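Local coordinates for protein putative 4-Hydroxy-2-oxoglutarate aldolase / 2-dehydro-3-deoxyphosphogluconate aldolase (Yersinia enterocolitica, PDB 3LM7) that is a putative aldolase of the KDGP aldolase family, whose members belong to the TIM-barrel clan, at residues L68-G73 and Q85-V90; T100-S105 and T114-L119. All blocks are in the same frame, centred on the assembly; numbering follows the deposited sequence.

Overall arrangement
From the N terminus the chain lays down strands 17-20 and 38-43 before reaching interaction 1, where helix 80-90 folds back on strand 68-71, closing a loop of 11 residues. Strand 94-95 follows, and interaction 2 then closes a loop of 8 residues between the start of helix 102-109 and strand 115-120. The two loops come in series, neither nesting nor crossing. Each contact joins parts of one beta-alpha-beta unit, and the units share strand 94-95, which lies between 68-71 and 115-120 in the parallel sheet. The contact centres are 11 Å apart and the nearest atoms about 5 Å, so the two do not touch; together they fasten two successive helices to one sheet, as in a TIM barrel.

Interaction 1 (L68-G73 and Q85-V90); sequences LSVGLG and QISQQV
Leu68 and Val90 meet methyl to methyl, their side chains crossing at about a right angle. The touching branches are Leu68 CD2 and Val90 CG1, 3.5 Å apart, which is tighter than ordinary van der Waals contact and makes this the closest approach between the two segments. Leu68 extends its CG anti to the backbone N (chi1 170°), carrying the leucine tip from the strand to the helix. Val70, two residues further on, also points at the helix, but is met by two residues there. Its CG1 methyl lies 4.2 Å from Ile86 CG2, in a looser and oblique approach, while the Ser87 hydroxyl comes up to the branch point, with OG 3.7 Å from Val70 CB. The two methyls of Val70 stand at nearly the same distance from that oxygen, so the hydroxyl sits over the fork of the valine and does not single out one branch. The contact is therefore a small apolar patch that takes in one polar atom. That oxygen is satisfied within its own helix: Ser87 OG is hydrogen-bonded to the carbonyl O of Val83, one turn earlier, and can lie against the valine without a polar partner on the strand. All five touching residues are buried. Segments 68-71 and 85-90 run nearly antiparallel, at 158°, with axes 9.6 Å apart at closest approach, as expected for the first two elements of a beta-alpha-beta unit, strand 68-71, helix 80-90 and strand 94-95. Backbone hydrogen bonds tie Ser69 and Gly71 to strand 38-43 on one side of the strand and Val70 to His94 and Asn96 on the other. Ile86 also packs on Ala53 and Met57 of helix 50-63, joining the two neighbouring helices outside the sheet.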
loop_
_atom_site.group_PDB
_atom_site.type_symbol
_atom_site.label_atom_id
_atom_site.label_comp_id
_atom_site.label_asym_id
_atom_site.label_seq_id
_atom_site.Cartn_x
_atom_site.Cartn_y
_atom_site.Cartn_z
ATOM N N LEU A 68 20.396 3.428 -3.871
ATOM C CA LEU A 68 21.424 2.450 -3.634
ATOM C C LEU A 68 20.811 1.304 -2.808
ATOM O O LEU A 68 20.050 1.560 -1.874
ATOM C CB LEU A 68 22.548 3.140 -2.821
ATOM C CG LEU A 68 23.645 2.223 -2.234
ATOM C CD1 LEU A 68 24.470 1.552 -3.250
ATOM C CD2 LEU A 68 24.577 3.082 -1.311
ATOM N N SER A 69 21.154 0.062 -3.173
ATOM C CA SER A 69 20.800 -1.132 -2.400
ATOM C C SER A 69 22.108 -1.733 -1.926
ATOM O O SER A 69 22.943 -2.184 -2.757
ATOM C CB SER A 69 20.115 -2.143 -3.343
ATOM O OG SER A 69 19.840 -3.329 -2.630
ATOM N N VAL A 70 22.333 -1.758 -0.615
ATOM C CA VAL A 70 23.551 -2.405 -0.059
ATOM C C VAL A 70 23.409 -3.952 -0.128
ATOM O O VAL A 70 22.467 -4.482 0.442
ATOM C CB VAL A 70 23.779 -1.966 1.403
ATOM C CG1 VAL A 70 25.032 -2.689 1.953
ATOM C CG2 VAL A 70 23.885 -0.420 1.409
ATOM N N GLY A 71 24.315 -4.622 -0.867
ATOM C CA GLY A 71 24.236 -6.063 -1.039
ATOM C C GLY A 71 25.125 -6.877 -0.125
ATOM O O GLY A 71 26.229 -6.465 0.239
ATOM N N LEU A 72 24.641 -8.048 0.253
ATOM C CA LEU A 72 25.529 -9.052 0.858
ATOM C C LEU A 72 26.509 -9.632 -0.211
ATOM O O LEU A 72 27.677 -9.687 0.017
ATOM C CB LEU A 72 24.691 -10.218 1.430
ATOM C CG LEU A 72 23.669 -9.797 2.527
ATOM C CD1 LEU A 72 22.430 -10.741 2.471
ATOM C CD2 LEU A 72 24.328 -9.748 3.925
ATOM N N GLY A 73 26.015 -9.943 -1.389
ATOM C CA GLY A 73 26.823 -10.637 -2.408
ATOM C C GLY A 73 26.176 -12.016 -2.558
ATOM O O GLY A 73 26.504 -12.977 -1.802
ATOM N N GLN A 85 26.793 -2.710 9.420
ATOM C CA GLN A 85 27.672 -1.585 9.706
ATOM C C GLN A 85 27.800 -0.600 8.564
ATOM O O GLN A 85 27.800 0.631 8.791
ATOM C CB GLN A 85 29.032 -2.097 10.178
ATOM C CG GLN A 85 28.898 -2.958 11.457
ATOM C CD GLN A 85 30.196 -3.712 11.747
ATOM O OE1 GLN A 85 31.086 -3.716 10.934
ATOM N NE2 GLN A 85 30.281 -4.360 12.897
ATOM N N ILE A 86 27.952 -1.101 7.339
ATOM C CA ILE A 86 27.971 -0.225 6.185
ATOM C C ILE A 86 26.684 0.612 6.121
ATOM O O ILE A 86 26.714 1.850 5.908
ATOM C CB ILE A 86 28.086 -1.019 4.903
ATOM C CG1 ILE A 86 29.454 -1.670 4.798
ATOM C CG2 ILE A 86 27.826 -0.131 3.648
ATOM C CD1 ILE A 86 29.543 -2.741 3.658
ATOM N N SER A 87 25.540 -0.051 6.279
ATOM C CA SER A 87 24.214 0.631 6.087
ATOM C C SER A 87 23.981 1.731 7.115
ATOM O O SER A 87 23.404 2.750 6.800
ATOM C CB SER A 87 23.062 -0.401 6.063
ATOM O OG SER A 87 23.257 -1.342 4.994
ATOM N N GLN A 88 24.424 1.517 8.351
ATOM C CA GLN A 88 24.374 2.545 9.405
ATOM C C GLN A 88 24.942 3.884 8.910
ATOM O O GLN A 88 24.321 4.950 9.112
ATOM C CB GLN A 88 25.206 2.102 10.630
ATOM C CG GLN A 88 25.186 3.131 11.725
ATOM C CD GLN A 88 25.843 2.680 12.961
ATOM O OE1 GLN A 88 26.706 1.825 12.934
ATOM N NE2 GLN A 88 25.403 3.206 14.074
ATOM N N GLN A 89 26.106 3.808 8.290
ATOM C CA GLN A 89 26.839 5.021 7.837
ATOM C C GLN A 89 26.344 5.555 6.504
ATOM O O GLN A 89 26.114 6.765 6.337
ATOM C CB GLN A 89 28.349 4.733 7.756
ATOM C CG GLN A 89 28.907 4.259 9.088
ATOM C CD GLN A 89 30.450 4.217 9.125
ATOM O OE1 GLN A 89 31.132 5.107 8.566
ATOM N NE2 GLN A 89 30.982 3.182 9.738
ATOM N N VAL A 90 26.066 4.656 5.578
ATOM C CA VAL A 90 25.658 5.102 4.255
ATOM C C VAL A 90 24.238 5.691 4.221
ATOM O O VAL A 90 23.969 6.602 3.434
ATOM C CB VAL A 90 25.792 3.949 3.239
ATOM C CG1 VAL A 90 25.136 4.333 1.881
ATOM C CG2 VAL A 90 27.280 3.601 3.072
#

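Interaction 2 (T100-S105 and T114-L119); sequences TGVGAS and TVVNGL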
loop_
_atom_site.group_PDB
_atom_site.type_symbol
_atom_site.label_atom_id
_atom_site.label_comp_id
_atom_site.label_asym_id
_atom_site.label_seq_id
_atom_site.Cartn_x
_atom_site.Cartn_y
_atom_site.Cartn_z
ATOM N N THR A 100 18.509 -13.275 10.132
ATOM C CA THR A 100 19.057 -13.036 11.477
ATOM C C THR A 100 19.820 -11.706 11.516
ATOM O O THR A 100 20.403 -11.360 12.526
ATOM C CB THR A 100 20.067 -14.175 11.815
ATOM O OG1 THR A 100 20.973 -14.375 10.689
ATOM C CG2 THR A 100 19.310 -15.475 12.069
ATOM N N GLY A 101 19.833 -10.975 10.414
ATOM C CA GLY A 101 20.510 -9.687 10.364
ATOM C C GLY A 101 19.565 -8.496 10.276
ATOM O O GLY A 101 20.019 -7.328 10.403
ATOM N N VAL A 102 18.259 -8.757 10.152
ATOM C CA VAL A 102 17.274 -7.659 9.976
ATOM C C VAL A 102 17.176 -6.729 11.191
ATOM O O VAL A 102 17.165 -5.503 11.039
ATOM C CB VAL A 102 15.910 -8.271 9.719
ATOM C CG1 VAL A 102 14.743 -7.208 9.867
ATOM C CG2 VAL A 102 15.870 -8.956 8.353
ATOM N N GLY A 103 17.099 -7.309 12.411
ATOM C CA GLY A 103 16.954 -6.499 13.625
ATOM C C GLY A 103 18.184 -5.615 13.849
ATOM O O GLY A 103 18.046 -4.442 14.117
ATOM N N ALA A 104 19.400 -6.161 13.738
ATOM C CA ALA A 104 20.567 -5.247 13.912
ATOM C C ALA A 104 20.594 -4.149 12.842
ATOM O O ALA A 104 21.003 -3.024 13.130
ATOM C CB ALA A 104 21.881 -6.054 13.861
ATOM N N SER A 105 20.243 -4.464 11.593
ATOM C CA SER A 105 20.360 -3.428 10.530
ATOM C C SER A 105 19.354 -2.347 10.799
ATOM O O SER A 105 19.636 -1.156 10.682
ATOM C CB SER A 105 20.131 -4.018 9.106
ATOM O OG SER A 105 21.291 -4.696 8.652
ATOM N N THR A 114 14.398 3.477 5.353
ATOM C CA THR A 114 15.216 2.596 4.499
ATOM C C THR A 114 14.546 1.216 4.478
ATOM O O THR A 114 14.158 0.675 5.548
ATOM C CB THR A 114 16.604 2.455 5.093
ATOM O OG1 THR A 114 17.265 3.704 5.001
ATOM C CG2 THR A 114 17.457 1.443 4.298
ATOM N N VAL A 115 14.420 0.629 3.288
ATOM C CA VAL A 115 13.844 -0.721 3.173
ATOM C C VAL A 115 14.870 -1.779 3.536
ATOM O O VAL A 115 15.947 -1.800 2.956
ATOM C CB VAL A 115 13.340 -0.975 1.680
ATOM C CG1 VAL A 115 12.900 -2.448 1.497
ATOM C CG2 VAL A 115 12.121 -0.037 1.424
ATOM N N VAL A 116 14.531 -2.657 4.498
ATOM C CA VAL A 116 15.389 -3.748 4.884
ATOM C C VAL A 116 14.666 -5.060 4.596
ATOM O O VAL A 116 13.598 -5.371 5.222
ATOM C CB VAL A 116 15.654 -3.699 6.421
ATOM C CG1 VAL A 116 16.580 -4.876 6.827
ATOM C CG2 VAL A 116 16.340 -2.322 6.717
ATOM N N ASN A 117 15.182 -5.821 3.612
ATOM C CA ASN A 117 14.554 -7.112 3.333
ATOM C C ASN A 117 15.129 -8.210 4.256
ATOM O O ASN A 117 16.175 -8.022 4.953
ATOM C CB ASN A 117 14.664 -7.465 1.816
ATOM C CG ASN A 117 16.090 -7.805 1.358
ATOM O OD1 ASN A 117 16.866 -8.399 2.085
ATOM N ND2 ASN A 117 16.394 -7.498 0.090
ATOM N N GLY A 118 14.469 -9.360 4.273
ATOM C CA GLY A 118 14.966 -10.452 5.098
ATOM C C GLY A 118 14.859 -11.698 4.212
ATOM O O GLY A 118 13.788 -12.015 3.728
ATOM N N LEU A 119 15.977 -12.389 4.053
ATOM C CA LEU A 119 16.050 -13.538 3.145
ATOM C C LEU A 119 15.459 -14.773 3.815
ATOM O O LEU A 119 15.929 -15.183 4.897
ATOM C CB LEU A 119 17.523 -13.830 2.766
ATOM C CG LEU A 119 17.740 -14.732 1.511
ATOM C CD1 LEU A 119 19.262 -14.598 1.009
ATOM C CD2 LEU A 119 17.428 -16.187 1.850
#
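Val102 holds CG1 anti to its backbone N (chi1 166°) and CG2 anti to its carbonyl carbon, a setting that splits the two methyls between different parts of the strand. Val116 likewise has CG1 anti to N (chi1 -180°), which turns that methyl to the helix, where Val102 CG1 meets Val116 CG1 at 4.2 Å. The other methyl of Val102 rests on the backbone: CG2 is 3.5 Å from the carbonyl O of Asn117 and 3.7 Å from CA of Gly118. Gly118 has no side chain there, and the valine methyl settles directly on its backbone. Val102 and Gly118 are also the pair whose CA atoms lie nearest across the contact, 6.1 Å apart. One helical turn on, Ser105 presents its CB to the same Val116 methyl, CB to CG1 4.3 Å, and Val116 CG1 is thus shared by two helix residues. The serine's polar end looks to other partners: Ser105 OG is hydrogen-bonded with Ser84 OG and with Gln97 NE2. The side chain of Asn117 leaves the backbone on the side away from the helix; its ND2 is hydrogen-bonded to Glu191 OE1 and Asn96 OD1 and its OD1 accepts from Gln97 N, fixing both ends of the amide. The contact links the beginning of helix 102-109 to strand 115-120 in the beta-alpha-beta unit of strand 94-95, helix 102-109 and strand 115-120. In the parallel sheet the strand lies between 94-95, bonded through Val115 and Asn117 to Val95, and 161-164, reached through Gly118 and Lys163; later in the helix, Arg106 and Leu109 cover Val116 as well.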